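PDB 2I7G: monooxygenase from Agrobacterium tumefaciens, which probably catalyses a flavin-dependent oxidation with molecular oxygen, being a luciferase-like monooxygenase built on a TIM barrel. Local coordinates for residues 23-29 and 63-69; 109-113 and 161-165; 215-219 and 232-236. All blocks are in the same frame, centred on the assembly; numbering follows the deposited sequence. Where two conformers were deposited one is given.

Interaction 1: residues 23-29 and 63-69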
ATOM      1  N   GLU B  23      -4.445  26.241   3.286  1.00 29.80           N
ATOM      2  CA  GLU B  23      -4.199  25.132   2.397  1.00 28.29           C
ATOM      3  C   GLU B  23      -5.529  24.690   1.789  1.00 26.64           C
ATOM      4  O   GLU B  23      -6.504  24.468   2.533  1.00 26.30           O
ATOM      5  CB  GLU B  23      -3.642  23.931   3.173  1.00 27.94           C
ATOM      6  CG  GLU B  23      -2.155  24.001   3.492  1.00 32.19           C
ATOM      7  CD  GLU B  23      -1.706  22.705   4.182  1.00 33.48           C
ATOM      8  OE1 GLU B  23      -2.358  22.333   5.191  1.00 35.81           O
ATOM      9  OE2 GLU B  23      -0.712  22.075   3.716  1.00 40.48           O
ATOM     10  N   LEU B  24      -5.591  24.533   0.470  0.50 24.82           N
ATOM     11  CA  LEU B  24      -6.861  24.105  -0.149  0.50 23.88           C
ATOM     12  C   LEU B  24      -6.701  22.771  -0.844  0.50 23.62           C
ATOM     13  O   LEU B  24      -5.806  22.604  -1.673  0.50 23.02           O
ATOM     14  CB  LEU B  24      -7.375  25.119  -1.176  0.50 24.15           C
ATOM     15  CG  LEU B  24      -7.648  26.585  -0.804  0.50 25.03           C
ATOM     16  CD1 LEU B  24      -8.621  26.730   0.337  0.50 24.06           C
ATOM     17  CD2 LEU B  24      -6.367  27.422  -0.604  0.50 24.02           C
ATOM     18  N   GLY B  25      -7.592  21.843  -0.525  1.00 22.90           N
ATOM     19  CA  GLY B  25      -7.476  20.515  -1.055  1.00 21.84           C
ATOM     20  C   GLY B  25      -8.786  19.836  -1.378  1.00 21.13           C
ATOM     21  O   GLY B  25      -9.889  20.428  -1.259  1.00 21.13           O
ATOM     22  N   LEU B  26      -8.645  18.569  -1.737  1.00 21.16           N
ATOM     23  CA  LEU B  26      -9.767  17.710  -2.155  1.00 20.03           C
ATOM     24  C   LEU B  26      -9.693  16.429  -1.344  1.00 21.94           C
ATOM     25  O   LEU B  26      -8.596  16.035  -0.919  1.00 21.21           O
ATOM     26  CB  LEU B  26      -9.637  17.282  -3.621  1.00 21.91           C
ATOM     27  CG  LEU B  26      -9.929  18.387  -4.657  1.00 24.40           C
ATOM     28  CD1 LEU B  26      -9.293  18.090  -6.032  1.00 26.53           C
ATOM     29  CD2 LEU B  26     -11.434  18.603  -4.735  1.00 26.58           C
ATOM     30  N   TYR B  27     -10.844  15.804  -1.132  1.00 21.24           N
ATOM     31  CA  TYR B  27     -10.850  14.391  -0.661  1.00 23.41           C
ATOM     32  C   TYR B  27     -11.962  13.609  -1.319  1.00 23.06           C
ATOM     33  O   TYR B  27     -12.948  14.208  -1.761  1.00 23.45           O
ATOM     34  CB  TYR B  27     -10.842  14.266   0.861  1.00 23.74           C
ATOM     35  CG  TYR B  27     -12.114  14.657   1.586  1.00 24.32           C
ATOM     36  CD1 TYR B  27     -12.872  13.691   2.267  1.00 26.70           C
ATOM     37  CD2 TYR B  27     -12.553  15.988   1.609  1.00 24.75           C
ATOM     38  CE1 TYR B  27     -14.024  14.048   2.962  1.00 26.51           C
ATOM     39  CE2 TYR B  27     -13.731  16.352   2.285  1.00 26.37           C
ATOM     40  CZ  TYR B  27     -14.459  15.367   2.946  1.00 26.97           C
ATOM     41  OH  TYR B  27     -15.604  15.724   3.624  1.00 27.64           O
ATOM     42  N   THR B  28     -11.836  12.281  -1.379  1.00 22.59           N
ATOM     43  CA  THR B  28     -12.895  11.455  -1.975  1.00 24.43           C
ATOM     44  C   THR B  28     -12.813  10.071  -1.339  1.00 23.05           C
ATOM     45  O   THR B  28     -11.750   9.696  -0.773  1.00 22.33           O
ATOM     46  CB  THR B  28     -12.802  11.405  -3.532  1.00 24.79           C
ATOM     47  OG1 THR B  28     -13.857  10.592  -4.101  1.00 25.74           O
ATOM     48  CG2 THR B  28     -11.459  10.815  -3.976  1.00 26.23           C
ATOM     49  N   PHE B  29     -13.915   9.330  -1.490  1.00 22.81           N
ATOM     50  CA  PHE B  29     -14.011   7.952  -1.073  1.00 23.72           C
ATOM     51  C   PHE B  29     -13.895   6.995  -2.257  1.00 24.91           C
ATOM     52  O   PHE B  29     -13.848   5.755  -2.047  1.00 25.71           O
ATOM     53  CB  PHE B  29     -15.349   7.702  -0.338  1.00 24.01           C
ATOM     54  CG  PHE B  29     -15.533   8.539   0.913  1.00 23.65           C
ATOM     55  CD1 PHE B  29     -14.437   9.112   1.564  1.00 25.07           C
ATOM     56  CD2 PHE B  29     -16.811   8.738   1.442  1.00 26.81           C
ATOM     57  CE1 PHE B  29     -14.596   9.859   2.744  1.00 24.85           C
ATOM     58  CE2 PHE B  29     -17.001   9.485   2.591  1.00 28.03           C
ATOM     59  CZ  PHE B  29     -15.898  10.071   3.255  1.00 26.21           C
ATOM     60  N   LEU B  63      -3.224  22.600  -6.264  1.00 22.58           N
ATOM     61  CA  LEU B  63      -3.947  22.323  -5.017  1.00 21.77           C
ATOM     62  C   LEU B  63      -2.988  21.674  -3.994  1.00 22.86           C
ATOM     63  O   LEU B  63      -1.989  21.012  -4.366  1.00 21.72           O
ATOM     64  CB  LEU B  63      -5.176  21.462  -5.268  1.00 22.42           C
ATOM     65  CG  LEU B  63      -6.237  22.293  -6.032  1.00 21.94           C
ATOM     66  CD1 LEU B  63      -7.306  21.266  -6.514  1.00 22.74           C
ATOM     67  CD2 LEU B  63      -6.821  23.446  -5.154  1.00 24.78           C
ATOM     68  N   ASP B  64      -3.275  21.911  -2.719  1.00 22.86           N
ATOM     69  CA  ASP B  64      -2.299  21.658  -1.645  1.00 22.75           C
ATOM     70  C   ASP B  64      -2.343  20.268  -1.069  1.00 22.07           C
ATOM     71  O   ASP B  64      -1.325  19.769  -0.599  1.00 22.04           O
ATOM     72  CB  ASP B  64      -2.490  22.678  -0.522  1.00 23.88           C
ATOM     73  CG  ASP B  64      -2.240  24.102  -1.011  1.00 28.02           C
ATOM     74  OD1 ASP B  64      -1.110  24.366  -1.501  1.00 25.56           O
ATOM     75  OD2 ASP B  64      -3.176  24.925  -0.947  1.00 26.39           O
ATOM     76  N   VAL B  65      -3.532  19.654  -1.063  1.00 21.01           N
ATOM     77  CA  VAL B  65      -3.729  18.377  -0.363  1.00 22.09           C
ATOM     78  C   VAL B  65      -4.746  17.556  -1.126  1.00 22.10           C
ATOM     79  O   VAL B  65      -5.723  18.107  -1.646  1.00 22.02           O
ATOM     80  CB  VAL B  65      -4.343  18.602   1.059  1.00 22.47           C
ATOM     81  CG1 VAL B  65      -4.615  17.249   1.754  1.00 23.09           C
ATOM     82  CG2 VAL B  65      -3.477  19.532   1.896  1.00 24.91           C
ATOM     83  N   PHE B  66      -4.517  16.240  -1.175  1.00 20.93           N
ATOM     84  CA  PHE B  66      -5.540  15.321  -1.659  1.00 20.87           C
ATOM     85  C   PHE B  66      -5.679  14.154  -0.671  1.00 22.43           C
ATOM     86  O   PHE B  66      -4.657  13.495  -0.317  1.00 21.96           O
ATOM     87  CB  PHE B  66      -5.152  14.816  -3.073  1.00 21.23           C
ATOM     88  CG  PHE B  66      -6.336  14.301  -3.901  1.00 22.50           C
ATOM     89  CD1 PHE B  66      -6.746  15.006  -5.048  1.00 24.99           C
ATOM     90  CD2 PHE B  66      -7.016  13.156  -3.526  1.00 26.64           C
ATOM     91  CE1 PHE B  66      -7.825  14.570  -5.824  1.00 24.86           C
ATOM     92  CE2 PHE B  66      -8.124  12.681  -4.274  1.00 25.10           C
ATOM     93  CZ  PHE B  66      -8.535  13.406  -5.440  1.00 23.94           C
ATOM     94  N   GLY B  67      -6.918  13.918  -0.244  1.00 21.91           N
ATOM     95  CA  GLY B  67      -7.243  12.821   0.709  1.00 21.59           C
ATOM     96  C   GLY B  67      -8.063  11.684   0.129  1.00 22.11           C
ATOM     97  O   GLY B  67      -8.961  11.911  -0.707  1.00 22.67           O
ATOM     98  N   LEU B  68      -7.799  10.450   0.593  1.00 20.92           N
ATOM     99  CA  LEU B  68      -8.598   9.286   0.164  1.00 22.07           C
ATOM    100  C   LEU B  68      -9.080   8.575   1.437  1.00 23.09           C
ATOM    101  O   LEU B  68      -8.266   8.318   2.370  1.00 23.06           O
ATOM    102  CB  LEU B  68      -7.755   8.286  -0.607  1.00 22.49           C
ATOM    103  CG  LEU B  68      -7.059   8.819  -1.844  1.00 25.79           C
ATOM    104  CD1 LEU B  68      -6.302   7.653  -2.488  1.00 25.02           C
ATOM    105  CD2 LEU B  68      -8.077   9.353  -2.885  1.00 30.19           C
ATOM    106  N   GLY B  69     -10.382   8.308   1.486  1.00 23.05           N
ATOM    107  CA  GLY B  69     -10.981   7.666   2.661  1.00 24.66           C
ATOM    108  C   GLY B  69     -11.064   6.164   2.540  1.00 26.43           C
ATOM    109  O   GLY B  69     -11.134   5.609   1.437  1.00 29.16           O
TER
HETATM  110  O   HOH W   1     -13.418   4.581   0.214  1.00 26.58           O
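With its CG anti to the carbonyl carbon (chi1 -62°), Asp64 turns its carboxylate back to Leu24, and Phe66, whose CG lies anti to the backbone N (chi1 -158°), turns a face of its ring to Leu26 CB. OD2 of Asp64 accepts Leu24 N through its anti lone pair at 2.8 Å, a nearly straight bond, while Asp64 N returns a bond of 2.8 Å to Leu24 O; OD2 also forms a salt bridge with Arg360 of helix 341-363. From there a parallel ladder runs on: Leu26 N to Val65 O, Gly67 N to Leu26 O at 2.8 Å, Thr28 N to Gly67 O and Gly69 N to Thr28 O. Leu26 CB makes a CH-pi contact with the Phe66 ring, 4.2 Å from the centroid. Thr28 CG2 instead meets the edge of that ring at CE2 (3.8 Å) and also touches Leu68 CD2. Leu26 CD1 reaches Leu63 CD1, 3.8 Å away. Helix 40-60 packs on Phe66 and Thr28, completing a beta-alpha-beta unit of the barrel. The pair is thus joined by backbone bonds and a buried apolar face, and Asp64, just before strand 65-68, carries the pairing on to Leu24 and Arg360, although the buried Val65 N finds no partner.

Interaction 2: residues 109-113 and 161-165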
ATOM      1  N   PRO B 109      -1.625  -0.155  14.018  1.00 23.65           N
ATOM      2  CA  PRO B 109      -0.851   1.088  13.861  1.00 24.17           C
ATOM      3  C   PRO B 109       0.582   0.861  13.326  1.00 22.89           C
ATOM      4  O   PRO B 109       1.099   1.748  12.652  1.00 21.57           O
ATOM      5  CB  PRO B 109      -0.810   1.694  15.264  1.00 24.35           C
ATOM      6  CG  PRO B 109      -1.856   0.982  16.057  1.00 26.96           C
ATOM      7  CD  PRO B 109      -2.182  -0.312  15.379  1.00 23.96           C
ATOM      8  N   VAL B 110       1.196  -0.281  13.647  1.00 21.13           N
ATOM      9  CA  VAL B 110       2.502  -0.598  13.061  1.00 20.66           C
ATOM     10  C   VAL B 110       2.411  -0.652  11.522  1.00 20.10           C
ATOM     11  O   VAL B 110       3.208  -0.021  10.825  1.00 21.20           O
ATOM     12  CB  VAL B 110       3.140  -1.879  13.649  1.00 21.00           C
ATOM     13  CG1 VAL B 110       4.471  -2.119  12.961  1.00 22.77           C
ATOM     14  CG2 VAL B 110       3.327  -1.715  15.198  1.00 22.43           C
ATOM     15  N   ARG B 111       1.438  -1.395  11.003  1.00 20.41           N
ATOM     16  CA  ARG B 111       1.252  -1.456   9.546  1.00 20.87           C
ATOM     17  C   ARG B 111       0.916  -0.101   8.945  1.00 20.47           C
ATOM     18  O   ARG B 111       1.453   0.248   7.896  1.00 20.79           O
ATOM     19  CB  ARG B 111       0.153  -2.460   9.132  1.00 20.45           C
ATOM     20  CG  ARG B 111       0.385  -3.864   9.644  1.00 20.15           C
ATOM     21  CD  ARG B 111       1.573  -4.519   8.905  1.00 20.52           C
ATOM     22  NE  ARG B 111       1.598  -5.958   9.245  1.00 19.24           N
ATOM     23  CZ  ARG B 111       2.475  -6.822   8.765  1.00 22.78           C
ATOM     24  NH1 ARG B 111       3.409  -6.428   7.911  1.00 20.26           N
ATOM     25  NH2 ARG B 111       2.420  -8.102   9.139  1.00 19.60           N
ATOM     26  N   VAL B 112       0.012   0.640   9.594  1.00 21.23           N
ATOM     27  CA  VAL B 112      -0.384   1.950   9.099  1.00 20.86           C
ATOM     28  C   VAL B 112       0.871   2.826   9.023  1.00 19.93           C
ATOM     29  O   VAL B 112       1.136   3.458   7.994  1.00 20.68           O
ATOM     30  CB  VAL B 112      -1.472   2.561  10.007  1.00 21.19           C
ATOM     31  CG1 VAL B 112      -1.669   4.058   9.641  1.00 23.15           C
ATOM     32  CG2 VAL B 112      -2.794   1.708   9.822  1.00 21.50           C
ATOM     33  N   PHE B 113       1.660   2.841  10.085  1.00 20.25           N
ATOM     34  CA  PHE B 113       2.864   3.662  10.081  1.00 20.80           C
ATOM     35  C   PHE B 113       3.813   3.250   8.960  1.00 21.30           C
ATOM     36  O   PHE B 113       4.355   4.102   8.271  1.00 20.95           O
ATOM     37  CB  PHE B 113       3.588   3.602  11.424  1.00 22.31           C
ATOM     38  CG  PHE B 113       4.802   4.508  11.493  1.00 22.80           C
ATOM     39  CD1 PHE B 113       4.661   5.898  11.614  1.00 26.09           C
ATOM     40  CD2 PHE B 113       6.063   3.981  11.385  1.00 25.83           C
ATOM     41  CE1 PHE B 113       5.796   6.740  11.654  1.00 26.81           C
ATOM     42  CE2 PHE B 113       7.199   4.815  11.469  1.00 24.55           C
ATOM     43  CZ  PHE B 113       7.051   6.189  11.586  1.00 25.97           C
ATOM     44  N   LEU B 161       0.542   4.738  17.478  1.00 22.41           N
ATOM     45  CA  LEU B 161       0.954   5.455  16.267  1.00 21.98           C
ATOM     46  C   LEU B 161       1.862   6.645  16.589  1.00 22.04           C
ATOM     47  O   LEU B 161       2.870   6.868  15.917  1.00 21.24           O
ATOM     48  CB  LEU B 161      -0.275   5.944  15.489  1.00 21.68           C
ATOM     49  CG  LEU B 161      -0.025   6.628  14.148  1.00 22.18           C
ATOM     50  CD1 LEU B 161       0.784   5.773  13.181  1.00 25.16           C
ATOM     51  CD2 LEU B 161      -1.377   7.026  13.535  1.00 22.47           C
ATOM     52  N   LEU B 162       1.512   7.417  17.609  1.00 22.21           N
ATOM     53  CA  LEU B 162       2.340   8.576  17.978  1.00 22.47           C
ATOM     54  C   LEU B 162       3.709   8.154  18.548  1.00 22.64           C
ATOM     55  O   LEU B 162       4.722   8.805  18.279  1.00 22.71           O
ATOM     56  CB  LEU B 162       1.608   9.465  18.990  1.00 22.86           C
ATOM     57  CG  LEU B 162       0.324  10.119  18.441  1.00 23.51           C
ATOM     58  CD1 LEU B 162      -0.512  10.793  19.549  1.00 25.69           C
ATOM     59  CD2 LEU B 162       0.611  11.106  17.296  1.00 25.20           C
ATOM     60  N   ALA B 163       3.733   7.054  19.302  1.00 21.58           N
ATOM     61  CA  ALA B 163       4.993   6.492  19.819  1.00 22.60           C
ATOM     62  C   ALA B 163       5.914   6.092  18.658  1.00 23.43           C
ATOM     63  O   ALA B 163       7.120   6.387  18.687  1.00 22.83           O
ATOM     64  CB  ALA B 163       4.700   5.298  20.692  1.00 22.08           C
ATOM     65  N   LEU B 164       5.317   5.467  17.639  1.00 21.36           N
ATOM     66  CA  LEU B 164       6.068   4.977  16.476  1.00 23.98           C
ATOM     67  C   LEU B 164       6.692   6.127  15.721  1.00 23.51           C
ATOM     68  O   LEU B 164       7.829   6.038  15.277  1.00 25.12           O
ATOM     69  CB  LEU B 164       5.144   4.203  15.536  1.00 22.51           C
ATOM     70  CG  LEU B 164       4.572   2.879  16.043  1.00 24.62           C
ATOM     71  CD1 LEU B 164       3.566   2.363  15.025  1.00 24.65           C
ATOM     72  CD2 LEU B 164       5.714   1.855  16.328  1.00 28.91           C
ATOM     73  N   ARG B 165       5.967   7.230  15.572  1.00 24.35           N
ATOM     74  CA  ARG B 165       6.518   8.300  14.759  1.00 25.73           C
ATOM     75  C   ARG B 165       7.600   9.085  15.522  1.00 26.36           C
ATOM     76  O   ARG B 165       8.379   9.807  14.906  1.00 26.77           O
ATOM     77  CB  ARG B 165       5.405   9.228  14.237  1.00 26.24           C
ATOM     78  CG  ARG B 165       4.976  10.206  15.231  1.00 28.36           C
ATOM     79  CD  ARG B 165       4.245  11.359  14.555  1.00 30.48           C
ATOM     80  NE  ARG B 165       3.728  12.259  15.572  1.00 30.57           N
ATOM     81  CZ  ARG B 165       2.965  13.312  15.318  1.00 30.57           C
ATOM     82  NH1 ARG B 165       2.608  13.612  14.060  1.00 26.19           N
ATOM     83  NH2 ARG B 165       2.534  14.054  16.334  1.00 31.96           N
TER
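Phe113 reaches from helix 109-122 across to Leu161, Leu164 and Arg165 of helix 150-166. Its CB touches two leucine methyls, 3.8 Å from Leu164 CD1 and 4.0 Å from Leu161 CD1. The next atom, CG, stands anti to the backbone N (chi1 -176°), a torsion that carries the ring out to the facing helix, and there it meets Leu164 CB. That CB lies over one face of the ring in a CH-pi contact, 4.2 Å from the centroid and 16° off the normal; the leucine and phenylalanine side chains run antiparallel past one another. Along one side of the ring CD1 approaches Leu161 CD1, and CE1 then comes to 3.5 Å from Arg165 CA and close to Arg165 CB. At the far end, Phe113 CZ lies 3.8 Å from Leu164 O, a carbonyl that also accepts a hydrogen bond from Arg188. The Arg165 side chain extends away from the ring, and its NH1 bonds to Leu194 O.

Nearer the start of helix 109-122, Leu164 CD1 fits against the backbone, 3.5 Å from Pro109 O and 3.7 Å from Val110 CA. Pro109 and Leu161 are the nearest CA pair of the two segments, which cross at -46° with axes 9.6 Å apart. The contact joins two helices packed outside the barrel, Leu161 bringing helix 150-166 onto strands 127-131 and 196-200, whereas Arg111 forms a salt bridge with Glu70 of the second subunit. No hydrogen bond joins the two segments: their association rests on dispersion and on the burial of apolar surface, with the charged ends of Arg111 and Arg165 engaged by partners beyond the interface.

Interaction 3: residues 215-219 and 232-236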
ATOM      1  N   LEU B 215      -2.966  17.763  18.893  1.00 26.56           N
ATOM      2  CA  LEU B 215      -2.946  17.260  17.510  1.00 25.06           C
ATOM      3  C   LEU B 215      -3.850  18.128  16.614  1.00 23.14           C
ATOM      4  O   LEU B 215      -4.847  18.652  17.108  1.00 22.70           O
ATOM      5  CB  LEU B 215      -3.465  15.828  17.470  1.00 25.33           C
ATOM      6  CG  LEU B 215      -2.537  14.853  18.230  1.00 26.52           C
ATOM      7  CD1 LEU B 215      -3.239  13.539  18.358  1.00 28.98           C
ATOM      8  CD2 LEU B 215      -1.278  14.689  17.419  1.00 29.40           C
ATOM      9  N   PRO B 216      -3.480  18.330  15.339  1.00 22.40           N
ATOM     10  CA  PRO B 216      -4.356  19.066  14.409  1.00 22.76           C
ATOM     11  C   PRO B 216      -5.677  18.300  14.239  1.00 22.66           C
ATOM     12  O   PRO B 216      -5.707  17.067  14.370  1.00 23.01           O
ATOM     13  CB  PRO B 216      -3.609  19.029  13.054  1.00 24.06           C
ATOM     14  CG  PRO B 216      -2.249  18.463  13.337  1.00 24.52           C
ATOM     15  CD  PRO B 216      -2.218  17.882  14.709  1.00 23.44           C
ATOM     16  N   VAL B 217      -6.752  19.040  14.005  1.00 21.69           N
ATOM     17  CA  VAL B 217      -8.086  18.456  13.922  1.00 22.63           C
ATOM     18  C   VAL B 217      -8.755  18.835  12.608  1.00 22.49           C
ATOM     19  O   VAL B 217      -8.597  19.970  12.101  1.00 23.33           O
ATOM     20  CB  VAL B 217      -9.004  18.831  15.114  1.00 21.67           C
ATOM     21  CG1 VAL B 217      -8.474  18.188  16.397  1.00 26.91           C
ATOM     22  CG2 VAL B 217      -9.124  20.370  15.294  1.00 20.80           C
ATOM     23  N   ALA B 218      -9.507  17.892  12.053  1.00 22.70           N
ATOM     24  CA  ALA B 218     -10.277  18.159  10.814  1.00 22.64           C
ATOM     25  C   ALA B 218     -11.742  17.901  11.140  1.00 23.26           C
ATOM     26  O   ALA B 218     -12.108  16.767  11.452  1.00 25.42           O
ATOM     27  CB  ALA B 218      -9.804  17.232   9.679  1.00 22.19           C
ATOM     28  N   LEU B 219     -12.555  18.943  11.063  1.00 22.41           N
ATOM     29  CA  LEU B 219     -13.962  18.871  11.385  1.00 23.78           C
ATOM     30  C   LEU B 219     -14.842  18.641  10.138  1.00 23.64           C
ATOM     31  O   LEU B 219     -14.826  19.443   9.194  1.00 23.10           O
ATOM     32  CB  LEU B 219     -14.363  20.200  12.007  1.00 24.27           C
ATOM     33  CG  LEU B 219     -15.796  20.310  12.488  1.00 26.51           C
ATOM     34  CD1 LEU B 219     -16.207  19.201  13.515  1.00 27.59           C
ATOM     35  CD2 LEU B 219     -15.903  21.708  13.121  1.00 28.45           C
ATOM     36  N   LEU B 232     -17.114  24.431  18.306  1.00 24.97           N
ATOM     37  CA  LEU B 232     -16.313  23.199  18.467  1.00 25.32           C
ATOM     38  C   LEU B 232     -14.842  23.554  18.456  1.00 25.03           C
ATOM     39  O   LEU B 232     -14.047  22.955  19.192  1.00 25.44           O
ATOM     40  CB  LEU B 232     -16.620  22.134  17.395  1.00 24.75           C
ATOM     41  CG  LEU B 232     -18.010  21.470  17.535  1.00 27.76           C
ATOM     42  CD1 LEU B 232     -18.309  20.594  16.334  1.00 27.71           C
ATOM     43  CD2 LEU B 232     -18.168  20.629  18.845  1.00 30.19           C
ATOM     44  N   PHE B 233     -14.470  24.526  17.625  1.00 24.07           N
ATOM     45  CA  PHE B 233     -13.067  24.937  17.575  1.00 24.86           C
ATOM     46  C   PHE B 233     -12.672  25.710  18.858  1.00 24.88           C
ATOM     47  O   PHE B 233     -11.513  25.646  19.264  1.00 24.81           O
ATOM     48  CB  PHE B 233     -12.756  25.767  16.343  1.00 25.80           C
ATOM     49  CG  PHE B 233     -12.601  24.933  15.091  1.00 26.72           C
ATOM     50  CD1 PHE B 233     -12.333  23.565  15.186  1.00 30.47           C
ATOM     51  CD2 PHE B 233     -12.687  25.511  13.845  1.00 30.55           C
ATOM     52  CE1 PHE B 233     -12.187  22.778  14.025  1.00 31.04           C
ATOM     53  CE2 PHE B 233     -12.539  24.738  12.675  1.00 31.07           C
ATOM     54  CZ  PHE B 233     -12.281  23.391  12.767  1.00 30.18           C
ATOM     55  N   ASP B 234     -13.634  26.439  19.460  1.00 26.23           N
ATOM     56  CA  ASP B 234     -13.451  27.004  20.816  1.00 26.69           C
ATOM     57  C   ASP B 234     -13.020  25.940  21.797  1.00 26.25           C
ATOM     58  O   ASP B 234     -12.087  26.122  22.575  1.00 24.93           O
ATOM     59  CB  ASP B 234     -14.762  27.630  21.390  1.00 27.38           C
ATOM     60  CG  ASP B 234     -15.146  28.943  20.735  1.00 31.24           C
ATOM     61  OD1 ASP B 234     -14.362  29.434  19.888  1.00 31.70           O
ATOM     62  OD2 ASP B 234     -16.240  29.500  21.098  1.00 35.11           O
ATOM     63  N   LEU B 235     -13.747  24.832  21.785  1.00 25.66           N
ATOM     64  CA  LEU B 235     -13.509  23.757  22.711  1.00 25.75           C
ATOM     65  C   LEU B 235     -12.147  23.101  22.484  1.00 25.17           C
ATOM     66  O   LEU B 235     -11.447  22.771  23.442  1.00 25.14           O
ATOM     67  CB  LEU B 235     -14.616  22.744  22.563  1.00 26.57           C
ATOM     68  CG  LEU B 235     -14.697  21.545  23.478  1.00 30.40           C
ATOM     69  CD1 LEU B 235     -14.903  21.997  24.933  1.00 35.09           C
ATOM     70  CD2 LEU B 235     -15.890  20.755  22.979  1.00 34.55           C
ATOM     71  N   TYR B 236     -11.786  22.897  21.208  1.00 23.19           N
ATOM     72  CA  TYR B 236     -10.443  22.438  20.827  1.00 22.89           C
ATOM     73  C   TYR B 236      -9.341  23.330  21.444  1.00 23.39           C
ATOM     74  O   TYR B 236      -8.423  22.842  22.101  1.00 23.36           O
ATOM     75  CB  TYR B 236     -10.368  22.492  19.297  1.00 22.34           C
ATOM     76  CG  TYR B 236      -9.039  22.181  18.705  1.00 21.41           C
ATOM     77  CD1 TYR B 236      -8.462  20.920  18.868  1.00 20.41           C
ATOM     78  CD2 TYR B 236      -8.348  23.153  17.969  1.00 22.27           C
ATOM     79  CE1 TYR B 236      -7.205  20.602  18.296  1.00 18.74           C
ATOM     80  CE2 TYR B 236      -7.098  22.872  17.411  1.00 21.13           C
ATOM     81  CZ  TYR B 236      -6.539  21.586  17.564  1.00 22.42           C
ATOM     82  OH  TYR B 236      -5.328  21.294  16.988  1.00 21.78           O
TER
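Val217 CG2 lies almost exactly above the middle of the Tyr236 ring, 3.5 Å from its centroid and 8° off the normal, a close CH-pi contact at the centre of this strand-helix interface. The other methyl of the valine, CG1, approaches the Tyr236 ring at CE1, 3.3 Å away. Alongside, Leu219 meets Phe233: Leu219 CB is 3.9 Å from Phe233 CZ, and its CD2 lies over a face of the phenylalanine ring. Leu219 CD1 continues to Leu232 CD1 at 3.8 Å, the two leucine side chains lying roughly perpendicular. On the strand side Val217 packs on Thr252, which also touches Phe233 and Tyr236, and the Phe233 ring meets that of Phe325.

Toward the polar edge, Tyr236 CG stands opposite the backbone N across the CA-CB bond (chi1 175°), which takes the hydroxyl past the valine to the loop just ahead of strand 217-220. There Tyr236 OH donates to Leu215 O at 2.7 Å. The acceptor lies in the plane of the ring, but the hydroxyl approaches from above the carbonyl plane. A weak bond from Arg251 N also reaches this hydroxyl. Strand 217-220 and helix 230-242 run nearly antiparallel, at 166° for their short segments, as expected when a helix returns along the outside of a TIM barrel before the next parallel strand, 252-260.

From the N terminus, interaction 1 closes first, bringing 63-69 beside 23-29 after the excursion through helix 40-60. Interaction 2 follows once the chain has passed strand 96-99, and its loop from 109-113 to 161-165 includes strand 127-131. Interaction 3 closes the shortest loop, between strand 217-220 and helix 230-242. The three follow in series, neither nested nor crossed. Interactions 1 and 3 both reach the same curled parallel sheet, the first joining two strands and the third a strand to its outer helix, with centres about 18 Å apart. Interaction 2 joins two helices and touches interaction 3 where Leu162 and Arg165 pack on Leu215.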